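Long-range contacts in MIF (Toxoplasma gondii, PDB 4DH4), which is a macrophage migration inhibitory factor-like protein of the MIF family, built as a trimer of small alpha/beta subunits: residues P1-V9 against C57-I65; Q15-A26 against A79-L88. All coordinates share one frame; numbering follows the deposited sequence.

In the fold
The chain runs through two beta-alpha-beta units: strand 2-7, helix 13-31 and strand 39-44, then strand 58-65, helix 70-88 and strand 95-102. Contact 1 pairs the first strands of the two units in the middle of the sheet, and contact 2 pairs their helices; the centres of the contacts are about 11 Å apart. They touch through the sheet face carrying C3 and I5: C3 SG is 3.8 Å from L80 CD2, I5 CD1 is 3.9 Å from L19 CD2, and C7 SG is 4.0 Å from L88 CD1. The other face, with K2 and R61, meets the neighbouring subunits and two sulfate ions, so contact 1 lies between helices and trimer interior.

Contact 1: residues P1-V9 against C57-I65; sequences PKCMIFCPV and CAFIRVASI. With SO4 (sulfate ion), chain B; SO4 (sulfate ion), chain C.
K2 and R61, on adjacent strands, reach for the same oxygen of a sulfate ion: K2 NZ lies 3.2 Å from O2 of the chain B sulfate, and R61 NH1 bonds that O2 at 2.9 Å in an almost straight line (176°). R61 also holds a second sulfate, its NE 2.7 Å from O2 of the chain C ion. Both anions sit at the edge of the guanidinium, near its plane; a bend at chi3 (69°) turns the group between them. T98 and K102, K2, R61 and K102 of the third subunit, and R61 and T98 of the second add further bonds, so the anions lie where the three copies meet. They probably come from the crystallisation liquor.

Beneath this site the strands run antiparallel. K2, M4 and F6 form the hydrogen-bonded pairs with A63, R61 and F59; six N-H...O bonds of 2.8 to 3.0 Å join them, and C3-V62 and I5-I60 are the non-hydrogen-bonded pairs between. On the face with K2 and R61, the F6 and F59 rings lie nearly parallel (5°) with centroids 4.7 Å apart, but are slid so that they hardly overlap; F6 CD1 sits over one face of F59. F59 also packs on K2 of a neighbouring subunit. On the opposite face, I5 and I60 lie side by side, pointing the same way, toward the helices; I60 has two conformers, so the detail of this packing is doubtful. Past the F6-F59 pair, C7 CB is 4.0 Å from A58 CB.

Strands 39-44 and 95-102 flank this central pair. R61 NH1, R61 NH2 and K2 NZ, with residues of the other two subunits, form a basic site that suits small anions such as sulfate.

Contact 2: residues Q15-A26 against A79-L88; sequences QQDALLKDAEKA and ALSAACERHL
H87 lays one face of its imidazole on the backbone of helix 13-31, with L19 N 3.9 Å above the ring centre and the carbonyl carbon of A18 nearer the rim. That leaves its edge turned to D22: NE2 donates to D22 OD1 at 2.7 Å, the oxygen lying in the ring plane while the ring and carboxylate planes stand 48° apart. R86 NH2 meets the same OD1 at 3.0 Å in a salt bridge, coming from the opposite face of the carboxylate, whose plane is 57° from the guanidinium. Gripped from both faces, the acid probably stays ionised. These are two antiparallel helices on one face of the MIF sheet, meshed as knobs into holes: H87 fits among Q15, A18, L19 and D22, and L19 among A83, C84, H87 and L88. L19 swings CG across from the backbone N (chi1 179°), which carries CD1 to A83 CB, 3.8 Å away, and CD2 to L88, whose side chain it crosses at about a right angle. At the other end A26 CB lies 3.7 Å from A79 CB, and L80 CD1 packs on A26 and A23. Q15 NE2 donates to H87 O at 3.0 Å, in the plane of its amide, and T12 holds Q15 OE1.

Contact 1: residues P1-V9 against C57-I65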
loop_
_atom_site.group_PDB
_atom_site.type_symbol
_atom_site.label_atom_id
_atom_site.label_comp_id
_atom_site.label_asym_id
_atom_site.label_seq_id
_atom_site.Cartn_x
_atom_site.Cartn_y
_atom_site.Cartn_z
ATOM N N PRO A 1 4.248 -13.841 -6.219
ATOM C CA PRO A 1 3.342 -13.324 -5.191
ATOM C C PRO A 1 4.021 -12.239 -4.372
ATOM O O PRO A 1 5.245 -12.112 -4.401
ATOM C CB PRO A 1 3.062 -14.550 -4.311
ATOM C CG PRO A 1 3.263 -15.711 -5.208
ATOM C CD PRO A 1 4.314 -15.313 -6.221
ATOM N N LYS A 2 3.224 -11.462 -3.646
ATOM C CA LYS A 2 3.748 -10.379 -2.830
ATOM C C LYS A 2 3.024 -10.381 -1.481
ATOM O O LYS A 2 1.815 -10.626 -1.414
ATOM C CB LYS A 2 3.552 -9.067 -3.584
ATOM C CG LYS A 2 4.161 -7.843 -2.975
ATOM C CD LYS A 2 4.112 -6.683 -3.967
ATOM C CE LYS A 2 2.667 -6.319 -4.368
ATOM N NZ LYS A 2 2.531 -4.847 -4.564
ATOM N N CYS A 3 3.774 -10.162 -0.408
ATOM C CA CYS A 3 3.195 -10.040 0.924
ATOM C C CYS A 3 3.877 -8.899 1.670
ATOM O O CYS A 3 5.085 -8.948 1.916
ATOM C CB CYS A 3 3.334 -11.350 1.704
ATOM S SG CYS A 3 2.899 -11.210 3.463
ATOM N N MET A 4 3.097 -7.880 2.019
ATOM C CA MET A 4 3.622 -6.716 2.725
ATOM C C MET A 4 2.896 -6.504 4.041
ATOM O O MET A 4 1.671 -6.372 4.069
ATOM C CB MET A 4 3.521 -5.465 1.853
ATOM C CG MET A 4 4.405 -5.512 0.616
ATOM S SD MET A 4 6.168 -5.583 0.985
ATOM C CE MET A 4 6.362 -4.113 2.000
ATOM N N ILE A 5 3.676 -6.472 5.118
ATOM C CA ILE A 5 3.165 -6.355 6.487
ATOM C C ILE A 5 3.378 -4.928 7.002
ATOM O O ILE A 5 4.504 -4.421 7.000
ATOM C CB ILE A 5 3.911 -7.354 7.419
ATOM C CG1 ILE A 5 3.709 -8.797 6.934
ATOM C CG2 ILE A 5 3.493 -7.171 8.895
ATOM C CD1 ILE A 5 4.679 -9.803 7.539
ATOM N N PHE A 6 2.290 -4.288 7.431
ATOM C CA PHE A 6 2.325 -2.936 7.969
ATOM C C PHE A 6 1.946 -2.993 9.442
ATOM O O PHE A 6 0.878 -3.494 9.794
ATOM C CB PHE A 6 1.328 -2.031 7.247
ATOM C CG PHE A 6 1.633 -1.806 5.794
ATOM C CD1 PHE A 6 1.164 -2.691 4.825
ATOM C CD2 PHE A 6 2.368 -0.692 5.391
ATOM C CE1 PHE A 6 1.439 -2.478 3.477
ATOM C CE2 PHE A 6 2.651 -0.463 4.042
ATOM C CZ PHE A 6 2.187 -1.359 3.083
ATOM N N CYS A 7 2.817 -2.468 10.298
ATOM C CA CYS A 7 2.621 -2.588 11.742
ATOM C C CYS A 7 3.389 -1.478 12.470
ATOM O O CYS A 7 4.473 -1.105 12.033
ATOM C CB CYS A 7 3.094 -3.972 12.190
ATOM S SG CYS A 7 2.855 -4.346 13.923
ATOM N N PRO A 8 2.809 -0.916 13.549
ATOM C CA PRO A 8 3.526 0.126 14.300
ATOM C C PRO A 8 4.708 -0.386 15.139
ATOM O O PRO A 8 5.545 0.420 15.567
ATOM C CB PRO A 8 2.445 0.745 15.197
ATOM C CG PRO A 8 1.348 -0.238 15.261
ATOM C CD PRO A 8 1.451 -1.158 14.075
ATOM N N VAL A 9 4.784 -1.701 15.352
ATOM C CA VAL A 9 5.831 -2.299 16.201
ATOM C C VAL A 9 7.238 -2.012 15.660
ATOM O O VAL A 9 7.523 -2.226 14.478
ATOM C CB VAL A 9 5.610 -3.826 16.415
ATOM C CG1 VAL A 9 6.829 -4.485 17.059
ATOM C CG2 VAL A 9 4.360 -4.085 17.261
ATOM N N CYS A 57 -1.799 -3.656 16.588
ATOM C CA CYS A 57 -2.581 -4.267 15.527
ATOM C C CYS A 57 -1.692 -4.272 14.290
ATOM O O CYS A 57 -0.602 -3.694 14.301
ATOM C CB CYS A 57 -3.871 -3.468 15.279
ATOM S SG CYS A 57 -3.641 -1.789 14.623
ATOM N N ALA A 58 -2.137 -4.937 13.232
ATOM C CA ALA A 58 -1.378 -4.963 11.992
ATOM C C ALA A 58 -2.309 -5.167 10.817
ATOM O O ALA A 58 -3.430 -5.662 10.971
ATOM C CB ALA A 58 -0.323 -6.070 12.028
ATOM N N PHE A 59 -1.851 -4.764 9.642
ATOM C CA PHE A 59 -2.516 -5.215 8.438
ATOM C C PHE A 59 -1.511 -5.677 7.411
ATOM O O PHE A 59 -0.396 -5.142 7.305
ATOM C CB PHE A 59 -3.515 -4.195 7.896
ATOM C CG PHE A 59 -2.902 -3.131 7.076
ATOM C CD1 PHE A 59 -2.282 -2.050 7.676
ATOM C CD2 PHE A 59 -2.933 -3.207 5.694
ATOM C CE1 PHE A 59 -1.701 -1.066 6.898
ATOM C CE2 PHE A 59 -2.363 -2.228 4.913
ATOM C CZ PHE A 59 -1.750 -1.148 5.514
ATOM N N ILE A 60 -1.875 -6.715 6.677
ATOM C CA ILE A 60 -0.967 -7.226 5.674
ATOM C C ILE A 60 -1.695 -7.362 4.342
ATOM O O ILE A 60 -2.867 -7.749 4.289
ATOM C CB ILE A 60 -0.200 -8.529 6.132
ATOM C CG1 ILE A 60 -0.834 -9.809 5.599
ATOM C CG2 ILE A 60 -0.014 -8.590 7.659
ATOM C CD1 ILE A 60 -0.296 -10.222 4.263
ATOM N N ARG A 61 -0.990 -7.011 3.278
ATOM C CA ARG A 61 -1.536 -7.055 1.925
ATOM C C ARG A 61 -0.873 -8.180 1.166
ATOM O O ARG A 61 0.357 -8.197 1.037
ATOM C CB ARG A 61 -1.282 -5.732 1.186
ATOM C CG ARG A 61 -1.873 -4.489 1.836
ATOM C CD ARG A 61 -1.855 -3.318 0.851
ATOM N NE ARG A 61 -2.796 -3.543 -0.249
ATOM C CZ ARG A 61 -2.450 -3.701 -1.523
ATOM N NH1 ARG A 61 -1.170 -3.631 -1.892
ATOM N NH2 ARG A 61 -3.389 -3.913 -2.433
ATOM N N VAL A 62 -1.661 -9.129 0.667
ATOM C CA VAL A 62 -1.103 -10.194 -0.170
ATOM C C VAL A 62 -1.742 -10.256 -1.560
ATOM O O VAL A 62 -2.964 -10.230 -1.699
ATOM C CB VAL A 62 -1.030 -11.597 0.557
ATOM C CG1 VAL A 62 -1.923 -11.649 1.779
ATOM C CG2 VAL A 62 -1.278 -12.771 -0.403
ATOM N N ALA A 63 -0.882 -10.317 -2.574
ATOM C CA ALA A 63 -1.288 -10.296 -3.990
ATOM C C ALA A 63 -0.661 -11.466 -4.727
ATOM O O ALA A 63 0.465 -11.863 -4.434
ATOM C CB ALA A 63 -0.851 -8.987 -4.652
ATOM N N SER A 64 -1.391 -12.012 -5.694
ATOM C CA SER A 64 -0.880 -13.110 -6.491
ATOM C C SER A 64 -1.553 -13.096 -7.851
ATOM O O SER A 64 -2.674 -12.594 -7.996
ATOM C CB SER A 64 -1.149 -14.451 -5.792
ATOM O OG SER A 64 -0.565 -15.520 -6.527
ATOM N N ILE A 65 -0.866 -13.653 -8.843
ATOM C CA ILE A 65 -1.470 -13.896 -10.151
ATOM C C ILE A 65 -2.185 -15.231 -10.044
ATOM O O ILE A 65 -1.563 -16.293 -10.121
ATOM C CB ILE A 65 -0.427 -13.929 -11.286
ATOM C CG1 ILE A 65 0.384 -12.629 -11.302
ATOM C CG2 ILE A 65 -1.121 -14.168 -12.648
ATOM C CD1 ILE A 65 1.707 -12.740 -12.071
HETATM S S SO4 B . -1.332 -4.788 -5.711
HETATM O O1 SO4 B . -0.427 -5.705 -6.405
HETATM O O2 SO4 B . -0.557 -4.064 -4.714
HETATM O O3 SO4 B . -1.900 -3.890 -6.698
HETATM O O4 SO4 B . -2.368 -5.590 -5.060
HETATM S S SO4 C . -6.564 -3.767 -0.183
HETATM O O1 SO4 C . -7.397 -4.268 0.911
HETATM O O2 SO4 C . -5.383 -3.149 0.400
HETATM O O3 SO4 C . -6.215 -4.891 -1.029
HETATM O O4 SO4 C . -7.345 -2.770 -0.917
#

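Contact 2: residues Q15-A26 against A79-L88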
loop_
_atom_site.group_PDB
_atom_site.type_symbol
_atom_site.label_atom_id
_atom_site.label_comp_id
_atom_site.label_asym_id
_atom_site.label_seq_id
_atom_site.Cartn_x
_atom_site.Cartn_y
_atom_site.Cartn_z
ATOM N N GLN A 15 14.081 -9.716 14.314
ATOM C CA GLN A 15 12.669 -10.077 14.387
ATOM C C GLN A 15 12.108 -10.107 12.968
ATOM O O GLN A 15 11.358 -11.017 12.610
ATOM C CB GLN A 15 11.881 -9.039 15.181
ATOM C CG GLN A 15 11.788 -9.277 16.658
ATOM C CD GLN A 15 11.268 -8.053 17.381
ATOM O OE1 GLN A 15 11.985 -7.064 17.546
ATOM N NE2 GLN A 15 10.014 -8.108 17.804
ATOM N N GLN A 16 12.479 -9.095 12.180
ATOM C CA GLN A 16 11.943 -8.908 10.831
ATOM C C GLN A 16 12.392 -10.032 9.912
ATOM O O GLN A 16 11.591 -10.559 9.147
ATOM C CB GLN A 16 12.367 -7.555 10.252
ATOM C CG GLN A 16 11.776 -6.340 10.968
ATOM C CD GLN A 16 12.100 -5.035 10.264
ATOM O OE1 GLN A 16 12.477 -4.045 10.902
ATOM N NE2 GLN A 16 11.970 -5.026 8.942
ATOM N N ASP A 17 13.676 -10.393 9.990
ATOM C CA ASP A 17 14.230 -11.487 9.190
ATOM C C ASP A 17 13.488 -12.799 9.432
ATOM O O ASP A 17 13.081 -13.466 8.480
ATOM C CB ASP A 17 15.733 -11.668 9.459
ATOM C CG ASP A 17 16.605 -10.925 8.459
ATOM O OD1 ASP A 17 16.355 -11.041 7.237
ATOM O OD2 ASP A 17 17.554 -10.229 8.889
ATOM N N ALA A 18 13.304 -13.148 10.705
ATOM C CA ALA A 18 12.611 -14.384 11.091
ATOM C C ALA A 18 11.143 -14.381 10.651
ATOM O O ALA A 18 10.636 -15.381 10.121
ATOM C CB ALA A 18 12.714 -14.608 12.597
ATOM N N LEU A 19 10.475 -13.252 10.870
ATOM C CA LEU A 19 9.106 -13.055 10.403
ATOM C C LEU A 19 8.988 -13.257 8.894
ATOM O O LEU A 19 8.117 -14.005 8.421
ATOM C CB LEU A 19 8.602 -11.658 10.787
ATOM C CG LEU A 19 7.185 -11.285 10.334
ATOM C CD1 LEU A 19 6.142 -12.274 10.880
ATOM C CD2 LEU A 19 6.859 -9.857 10.741
ATOM N N LEU A 20 9.861 -12.592 8.143
ATOM C CA LEU A 20 9.756 -12.604 6.687
ATOM C C LEU A 20 10.106 -13.965 6.099
ATOM O O LEU A 20 9.533 -14.368 5.092
ATOM C CB LEU A 20 10.576 -11.477 6.050
ATOM C CG LEU A 20 10.172 -10.036 6.390
ATOM C CD1 LEU A 20 11.112 -9.051 5.716
ATOM C CD2 LEU A 20 8.717 -9.718 6.009
ATOM N N LYS A 21 11.020 -14.682 6.749
ATOM C CA LYS A 21 11.302 -16.071 6.380
ATOM C C LYS A 21 10.087 -16.971 6.572
ATOM O O LYS A 21 9.817 -17.831 5.734
ATOM C CB LYS A 21 12.489 -16.618 7.175
ATOM C CG LYS A 21 13.808 -16.086 6.695
ATOM C CD LYS A 21 14.952 -16.683 7.485
ATOM C CE LYS A 21 16.223 -15.871 7.299
ATOM N NZ LYS A 21 16.668 -15.829 5.891
ATOM N N ASP A 22 9.368 -16.782 7.677
ATOM C CA ASP A 22 8.128 -17.514 7.927
ATOM C C ASP A 22 7.087 -17.139 6.873
ATOM O O ASP A 22 6.392 -18.006 6.345
ATOM C CB ASP A 22 7.583 -17.212 9.327
ATOM C CG ASP A 22 8.285 -18.007 10.428
ATOM O OD1 ASP A 22 8.006 -17.734 11.614
ATOM O OD2 ASP A 22 9.101 -18.905 10.116
ATOM N N ALA A 23 6.990 -15.844 6.581
ATOM C CA ALA A 23 6.003 -15.322 5.631
ATOM C C ALA A 23 6.206 -15.876 4.215
ATOM O O ALA A 23 5.252 -16.350 3.587
ATOM C CB ALA A 23 6.037 -13.804 5.621
ATOM N N GLU A 24 7.439 -15.812 3.716
ATOM C CA GLU A 24 7.724 -16.262 2.356
ATOM C C GLU A 24 7.408 -17.750 2.147
ATOM O O GLU A 24 6.868 -18.130 1.103
ATOM C CB GLU A 24 9.157 -15.901 1.930
ATOM C CG GLU A 24 10.248 -16.636 2.681
ATOM C CD GLU A 24 11.638 -16.073 2.442
ATOM O OE1 GLU A 24 11.769 -14.897 2.043
ATOM O OE2 GLU A 24 12.609 -16.829 2.664
ATOM N N LYS A 25 7.730 -18.572 3.148
ATOM C CA LYS A 25 7.470 -20.009 3.098
ATOM C C LYS A 25 5.970 -20.295 3.044
ATOM O O LYS A 25 5.522 -21.109 2.239
ATOM C CB LYS A 25 8.093 -20.713 4.310
ATOM C CG LYS A 25 7.888 -22.225 4.327
ATOM C CD LYS A 25 8.036 -22.789 5.728
ATOM C CE LYS A 25 7.635 -24.255 5.772
ATOM N NZ LYS A 25 7.467 -24.716 7.175
ATOM N N ALA A 26 5.211 -19.619 3.907
ATOM C CA ALA A 26 3.763 -19.818 4.012
ATOM C C ALA A 26 3.029 -19.411 2.731
ATOM O O ALA A 26 2.080 -20.079 2.310
ATOM C CB ALA A 26 3.211 -19.053 5.199
ATOM N N ALA A 79 -1.577 -18.503 8.790
ATOM C CA ALA A 79 -0.140 -18.644 8.924
ATOM C C ALA A 79 0.546 -17.305 9.180
ATOM O O ALA A 79 1.473 -17.224 9.988
ATOM C CB ALA A 79 0.431 -19.314 7.691
ATOM N N LEU A 80 0.092 -16.261 8.487
ATOM C CA LEU A 80 0.675 -14.928 8.612
ATOM C C LEU A 80 0.337 -14.258 9.942
ATOM O O LEU A 80 1.215 -13.670 10.577
ATOM C CB LEU A 80 0.261 -14.038 7.431
ATOM C CG LEU A 80 1.169 -13.961 6.192
ATOM C CD1 LEU A 80 2.004 -15.204 5.925
ATOM C CD2 LEU A 80 0.376 -13.556 4.955
ATOM N N SER A 81 -0.930 -14.341 10.343
ATOM C CA SER A 81 -1.372 -13.815 11.629
ATOM C C SER A 81 -0.583 -14.462 12.761
ATOM O O SER A 81 -0.102 -13.772 13.665
ATOM C CB SER A 81 -2.868 -14.066 11.837
ATOM O OG SER A 81 -3.638 -13.173 11.063
ATOM N N ALA A 82 -0.437 -15.783 12.682
ATOM C CA ALA A 82 0.253 -16.566 13.719
ATOM C C ALA A 82 1.730 -16.161 13.823
ATOM O O ALA A 82 2.270 -16.046 14.923
ATOM C CB ALA A 82 0.110 -18.062 13.459
ATOM N N ALA A 83 2.359 -15.913 12.675
ATOM C CA ALA A 83 3.760 -15.484 12.610
ATOM C C ALA A 83 3.964 -14.088 13.201
ATOM O O ALA A 83 4.947 -13.840 13.904
ATOM C CB ALA A 83 4.261 -15.540 11.173
ATOM N N CYS A 84 3.031 -13.178 12.920
ATOM C CA CYS A 84 3.080 -11.830 13.492
ATOM C C CYS A 84 2.908 -11.888 15.009
ATOM O O CYS A 84 3.560 -11.151 15.740
ATOM C CB CYS A 84 2.006 -10.932 12.871
ATOM S SG CYS A 84 2.345 -10.461 11.143
ATOM N N GLU A 85 2.027 -12.764 15.474
ATOM C CA GLU A 85 1.802 -12.925 16.912
ATOM C C GLU A 85 3.071 -13.431 17.587
ATOM O O GLU A 85 3.487 -12.906 18.620
ATOM C CB GLU A 85 0.660 -13.901 17.155
ATOM C CG GLU A 85 0.203 -13.990 18.601
ATOM C CD GLU A 85 -1.037 -14.837 18.725
ATOM O OE1 GLU A 85 -2.121 -14.264 18.961
ATOM O OE2 GLU A 85 -0.932 -16.074 18.548
ATOM N N ARG A 86 3.672 -14.444 16.969
ATOM C CA ARG A 86 4.909 -15.080 17.421
ATOM C C ARG A 86 6.098 -14.113 17.425
ATOM O O ARG A 86 6.840 -14.038 18.405
ATOM C CB ARG A 86 5.192 -16.282 16.512
ATOM C CG ARG A 86 6.359 -17.185 16.886
ATOM C CD ARG A 86 6.150 -18.594 16.292
ATOM N NE ARG A 86 6.243 -18.637 14.825
ATOM C CZ ARG A 86 5.220 -18.840 13.986
ATOM N NH1 ARG A 86 3.983 -19.023 14.441
ATOM N NH2 ARG A 86 5.435 -18.860 12.676
ATOM N N HIS A 87 6.273 -13.368 16.336
ATOM C CA HIS A 87 7.443 -12.501 16.185
ATOM C C HIS A 87 7.270 -11.065 16.678
ATOM O O HIS A 87 8.254 -10.423 17.057
ATOM C CB HIS A 87 7.933 -12.510 14.735
ATOM C CG HIS A 87 8.397 -13.853 14.273
ATOM N ND1 HIS A 87 9.541 -14.448 14.758
ATOM C CD2 HIS A 87 7.859 -14.729 13.394
ATOM C CE1 HIS A 87 9.697 -15.628 14.187
ATOM N NE2 HIS A 87 8.691 -15.822 13.352
ATOM N N LEU A 88 6.040 -10.559 16.669
ATOM C CA LEU A 88 5.797 -9.148 17.000
ATOM C C LEU A 88 5.004 -8.939 18.290
ATOM O O LEU A 88 4.982 -7.832 18.828
ATOM C CB LEU A 88 5.099 -8.415 15.840
ATOM C CG LEU A 88 5.700 -8.497 14.428
ATOM C CD1 LEU A 88 4.784 -7.810 13.418
ATOM C CD2 LEU A 88 7.103 -7.910 14.360
#